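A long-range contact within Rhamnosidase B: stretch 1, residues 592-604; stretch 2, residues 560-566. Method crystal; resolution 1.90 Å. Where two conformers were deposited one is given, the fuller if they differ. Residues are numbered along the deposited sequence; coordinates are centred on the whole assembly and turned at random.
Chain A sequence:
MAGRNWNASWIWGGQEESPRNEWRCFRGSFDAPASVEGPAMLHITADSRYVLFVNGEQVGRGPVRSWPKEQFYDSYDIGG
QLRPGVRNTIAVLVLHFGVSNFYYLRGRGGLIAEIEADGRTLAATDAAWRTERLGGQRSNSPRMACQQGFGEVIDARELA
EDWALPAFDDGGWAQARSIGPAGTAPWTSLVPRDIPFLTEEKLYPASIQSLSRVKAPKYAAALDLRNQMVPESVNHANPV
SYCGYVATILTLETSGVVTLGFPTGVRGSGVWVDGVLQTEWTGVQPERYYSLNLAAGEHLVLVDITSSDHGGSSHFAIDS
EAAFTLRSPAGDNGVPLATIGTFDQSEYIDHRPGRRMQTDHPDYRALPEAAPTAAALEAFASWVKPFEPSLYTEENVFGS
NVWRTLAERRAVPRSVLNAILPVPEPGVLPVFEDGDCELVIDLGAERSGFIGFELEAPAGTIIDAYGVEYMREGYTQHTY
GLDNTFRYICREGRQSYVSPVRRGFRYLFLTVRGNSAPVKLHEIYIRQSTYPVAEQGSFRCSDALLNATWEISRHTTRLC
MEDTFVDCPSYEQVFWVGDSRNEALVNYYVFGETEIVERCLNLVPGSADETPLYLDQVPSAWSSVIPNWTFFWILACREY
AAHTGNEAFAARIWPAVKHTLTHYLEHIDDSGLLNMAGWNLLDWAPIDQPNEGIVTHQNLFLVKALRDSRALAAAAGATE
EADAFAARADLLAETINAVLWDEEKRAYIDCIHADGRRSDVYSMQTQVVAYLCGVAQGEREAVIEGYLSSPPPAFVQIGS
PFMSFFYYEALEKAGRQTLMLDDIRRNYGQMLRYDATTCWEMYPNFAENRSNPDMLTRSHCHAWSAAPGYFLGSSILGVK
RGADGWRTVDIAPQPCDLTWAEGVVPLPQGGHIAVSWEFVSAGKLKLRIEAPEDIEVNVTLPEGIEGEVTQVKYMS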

# COMPACT_ATOMS: atom_id res chain seq x y z
N GLY A 592 -5.88 16.53 -11.98
CA GLY A 592 -6.75 16.47 -13.15
C GLY A 592 -6.65 15.22 -14.01
O GLY A 592 -7.15 15.20 -15.14
N GLU A 593 -6.03 14.16 -13.50
CA GLU A 593 -5.90 12.94 -14.30
C GLU A 593 -7.20 12.14 -14.29
O GLU A 593 -7.93 12.13 -13.30
CB GLU A 593 -4.73 12.10 -13.78
CG GLU A 593 -3.37 12.78 -13.92
CD GLU A 593 -3.10 13.29 -15.33
OE1 GLU A 593 -3.14 12.49 -16.29
OE2 GLU A 593 -2.83 14.50 -15.49
N THR A 594 -7.48 11.47 -15.40
CA THR A 594 -8.70 10.68 -15.51
C THR A 594 -8.47 9.22 -15.87
O THR A 594 -9.22 8.35 -15.42
CB THR A 594 -9.66 11.29 -16.56
OG1 THR A 594 -8.97 11.40 -17.81
CG2 THR A 594 -10.13 12.66 -16.12
N GLU A 595 -7.45 8.93 -16.67
CA GLU A 595 -7.20 7.55 -17.08
C GLU A 595 -6.96 6.61 -15.91
O GLU A 595 -7.43 5.48 -15.93
CB GLU A 595 -6.04 7.48 -18.08
CG GLU A 595 -6.37 8.11 -19.43
CD GLU A 595 -5.38 7.74 -20.51
OE1 GLU A 595 -5.48 8.30 -21.63
OE2 GLU A 595 -4.50 6.89 -20.26
N ILE A 596 -6.24 7.07 -14.89
CA ILE A 596 -5.98 6.22 -13.74
C ILE A 596 -7.29 5.90 -13.02
O ILE A 596 -7.48 4.80 -12.52
CB ILE A 596 -4.98 6.90 -12.76
CG1 ILE A 596 -4.74 5.99 -11.55
CG2 ILE A 596 -5.53 8.26 -12.32
CD1 ILE A 596 -3.72 6.54 -10.56
N VAL A 597 -8.20 6.86 -12.99
CA VAL A 597 -9.48 6.64 -12.33
C VAL A 597 -10.28 5.56 -13.05
O VAL A 597 -10.76 4.61 -12.42
CB VAL A 597 -10.32 7.93 -12.26
CG1 VAL A 597 -11.63 7.65 -11.57
CG2 VAL A 597 -9.54 9.02 -11.51
N GLU A 598 -10.43 5.68 -14.37
CA GLU A 598 -11.19 4.68 -15.10
C GLU A 598 -10.53 3.30 -14.99
O GLU A 598 -11.22 2.29 -14.84
CB GLU A 598 -11.34 5.05 -16.58
CG GLU A 598 -12.20 4.02 -17.32
CD GLU A 598 -12.54 4.42 -18.74
OE1 GLU A 598 -13.03 3.54 -19.48
OE2 GLU A 598 -12.34 5.60 -19.11
N ARG A 599 -9.21 3.26 -15.07
CA ARG A 599 -8.49 2.00 -14.95
C ARG A 599 -8.86 1.31 -13.65
O ARG A 599 -9.14 0.11 -13.63
CB ARG A 599 -6.97 2.22 -14.99
CG ARG A 599 -6.16 1.00 -14.55
CD ARG A 599 -4.66 1.20 -14.70
NE ARG A 599 -3.92 0.25 -13.86
CZ ARG A 599 -3.89 -1.07 -14.04
NH1 ARG A 599 -4.56 -1.61 -15.06
NH2 ARG A 599 -3.23 -1.84 -13.19
N CYS A 600 -8.89 2.07 -12.56
CA CYS A 600 -9.23 1.50 -11.26
C CYS A 600 -10.68 1.04 -11.20
O CYS A 600 -10.96 -0.05 -10.69
CB CYS A 600 -8.96 2.53 -10.15
SG CYS A 600 -7.19 2.84 -9.90
N LEU A 601 -11.59 1.86 -11.71
CA LEU A 601 -13.00 1.50 -11.69
C LEU A 601 -13.25 0.23 -12.51
O LEU A 601 -14.09 -0.60 -12.13
CB LEU A 601 -13.85 2.65 -12.26
CG LEU A 601 -13.76 3.99 -11.51
CD1 LEU A 601 -14.63 5.02 -12.21
CD2 LEU A 601 -14.21 3.81 -10.07
N ASN A 602 -12.53 0.07 -13.61
CA ASN A 602 -12.67 -1.10 -14.47
C ASN A 602 -12.11 -2.38 -13.87
O ASN A 602 -12.53 -3.48 -14.24
CB ASN A 602 -12.00 -0.84 -15.83
CG ASN A 602 -12.80 0.09 -16.72
OD1 ASN A 602 -12.26 0.67 -17.67
ND2 ASN A 602 -14.08 0.24 -16.43
N LEU A 603 -11.17 -2.26 -12.94
CA LEU A 603 -10.57 -3.44 -12.32
C LEU A 603 -11.47 -4.13 -11.29
O LEU A 603 -11.39 -5.35 -11.09
CB LEU A 603 -9.24 -3.08 -11.64
CG LEU A 603 -8.01 -2.86 -12.52
CD1 LEU A 603 -6.85 -2.31 -11.69
CD2 LEU A 603 -7.62 -4.19 -13.17
N VAL A 604 -12.35 -3.36 -10.65
CA VAL A 604 -13.23 -3.91 -9.62
C VAL A 604 -14.16 -5.04 -10.07
O VAL A 604 -14.25 -6.06 -9.39
CB VAL A 604 -14.07 -2.78 -8.96
CG1 VAL A 604 -14.98 -3.37 -7.89
CG2 VAL A 604 -13.13 -1.74 -8.35
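Stretch 2 560-566: CMEDTFV

Stretch 2 lies on stretch 1 as an irregular strip of chain against one side of a helix. The helix starts at Glu595, with Thr594 at its N-cap position. The Thr594 side chain makes no capping bond, but its carbonyl O accepts from Glu598 N at 3.1 Å. The helix is built mostly from i to i+4 bonds, among them Arg599 N to Glu595 O at 3.0 Å and Cys600 N to Ile596 O at 3.1 Å.

Stretch 2 has no regular helix or strand. Cys560 is the first residue to leave helical angles after a preceding helix. Glu562 has phi/psi -110/-133, Asp563 falls in the helical range at -73/-15, and Thr564 is extended at -147/168. Two backbone bonds hold this shape. Glu562 N donates to Thr564 O at 2.9 Å, and Val566 N donates to Cys560 O at 2.9 Å. From Met561 to Thr564 the chain runs in roughly the same sense as the helix: Met561 meets Glu593 and Ile596, while Thr564 reaches Arg599, Cys600 and Leu603. The Phe565 ring then lies back against Ile596 and Val597. The closest CA pair is Cys600 and Thr564, 6.0 Å apart. The two stretches bury 430 Å² between them, both sides summed.

Three hydrogen bonds cross the contact. Arg599 supplies two of them, both to Asp563. Arg599 NE donates to the Asp563 carbonyl O at 2.8 Å, and that oxygen lies at the edge of the guanidinium, near its plane. Arg599 NH2 donates to Asp563 OD1 at 3.1 Å, a bond that is also a salt bridge. Arg599 thus reads both the backbone and the carboxylate of one residue. Asp563 chi1 is p, and the end of its side chain comes nearer to the helix than its CA-to-CB direction alone would suggest. Arg599 NH1 and NH2, and both carboxylate oxygens of Asp563, have hydrogen bonds elsewhere in the structure.

The third bond runs the other way. Phe565 N donates to Cys600 SG at 3.4 Å, with an N-H...S angle of 164°. The thiol sulfur therefore satisfies a backbone NH in a buried place. Cys600 SG also lies 3.3 Å from Ile596 O, one turn earlier in the helix. Thr564 OG1 turns to its own stretch and donates to Phe565 O at 3.0 Å. Its methyl is left to pack on the helix: Thr564 CG2 is 3.6 Å from Arg599 NE and 3.9 Å from Leu603 CD1.

Packing contacts make up most of the rest. Ile596 has the largest covered area, 86 Å². Ile596 CD1 sits over one face of the Phe565 ring, 4.2 Å from the centroid and 5° off the ring normal, a CH-pi contact. Ile596 CD1 is also 3.8 Å from Glu562 O. Val597 CG2 meets the edge of the ring, 3.7 Å from Phe565 CE1. Cys600 SG approaches the ring obliquely, 3.8 Å from Phe565 CD1. Toward the start of the helix, Met561 CE packs 4.0 Å from Ile596 CG2 and 4.4 Å from Glu593 CB. The end of the Glu593 side chain leads away.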

# COMPACT_ATOMS: atom_id res chain seq x y z
N CYS A 560 0.25 8.34 -3.54
CA CYS A 560 -0.71 7.26 -3.52
C CYS A 560 -1.29 7.01 -4.90
O CYS A 560 -2.37 6.44 -5.05
CB CYS A 560 -1.84 7.55 -2.53
SG CYS A 560 -1.29 7.46 -0.81
N MET A 561 -0.57 7.48 -5.92
CA MET A 561 -0.98 7.28 -7.31
C MET A 561 0.15 6.55 -8.02
O MET A 561 1.16 7.15 -8.39
CB MET A 561 -1.27 8.63 -7.99
CG MET A 561 -2.58 9.28 -7.56
SD MET A 561 -2.84 10.95 -8.23
CE MET A 561 -3.35 10.58 -9.92
N GLU A 562 -0.01 5.24 -8.18
CA GLU A 562 0.97 4.40 -8.87
C GLU A 562 0.27 4.02 -10.18
O GLU A 562 -0.31 4.87 -10.84
CB GLU A 562 1.28 3.15 -8.05
CG GLU A 562 1.81 3.43 -6.65
CD GLU A 562 2.22 2.18 -5.89
OE1 GLU A 562 2.62 2.31 -4.71
OE2 GLU A 562 2.13 1.06 -6.46
N ASP A 563 0.32 2.74 -10.54
CA ASP A 563 -0.37 2.29 -11.76
C ASP A 563 -1.87 2.31 -11.44
O ASP A 563 -2.72 2.24 -12.33
CB ASP A 563 0.09 0.89 -12.15
CG ASP A 563 -0.14 -0.12 -11.05
OD1 ASP A 563 -1.04 -0.97 -11.20
OD2 ASP A 563 0.59 -0.05 -10.03
N THR A 564 -2.18 2.39 -10.15
CA THR A 564 -3.55 2.48 -9.65
C THR A 564 -3.45 3.35 -8.41
O THR A 564 -2.35 3.62 -7.93
CB THR A 564 -4.11 1.11 -9.18
OG1 THR A 564 -3.33 0.64 -8.07
CG2 THR A 564 -4.08 0.08 -10.30
N PHE A 565 -4.59 3.80 -7.89
CA PHE A 565 -4.56 4.56 -6.65
C PHE A 565 -4.19 3.49 -5.63
O PHE A 565 -4.47 2.31 -5.84
CB PHE A 565 -5.95 5.10 -6.30
CG PHE A 565 -6.38 6.28 -7.12
CD1 PHE A 565 -7.40 6.16 -8.06
CD2 PHE A 565 -5.77 7.52 -6.95
CE1 PHE A 565 -7.81 7.26 -8.81
CE2 PHE A 565 -6.17 8.63 -7.70
CZ PHE A 565 -7.19 8.50 -8.63
N VAL A 566 -3.53 3.88 -4.54
CA VAL A 566 -3.19 2.92 -3.50
C VAL A 566 -3.51 3.56 -2.16
O VAL A 566 -3.62 4.78 -2.05
CB VAL A 566 -1.69 2.50 -3.53
CG1 VAL A 566 -1.39 1.74 -4.81
CG2 VAL A 566 -0.79 3.71 -3.40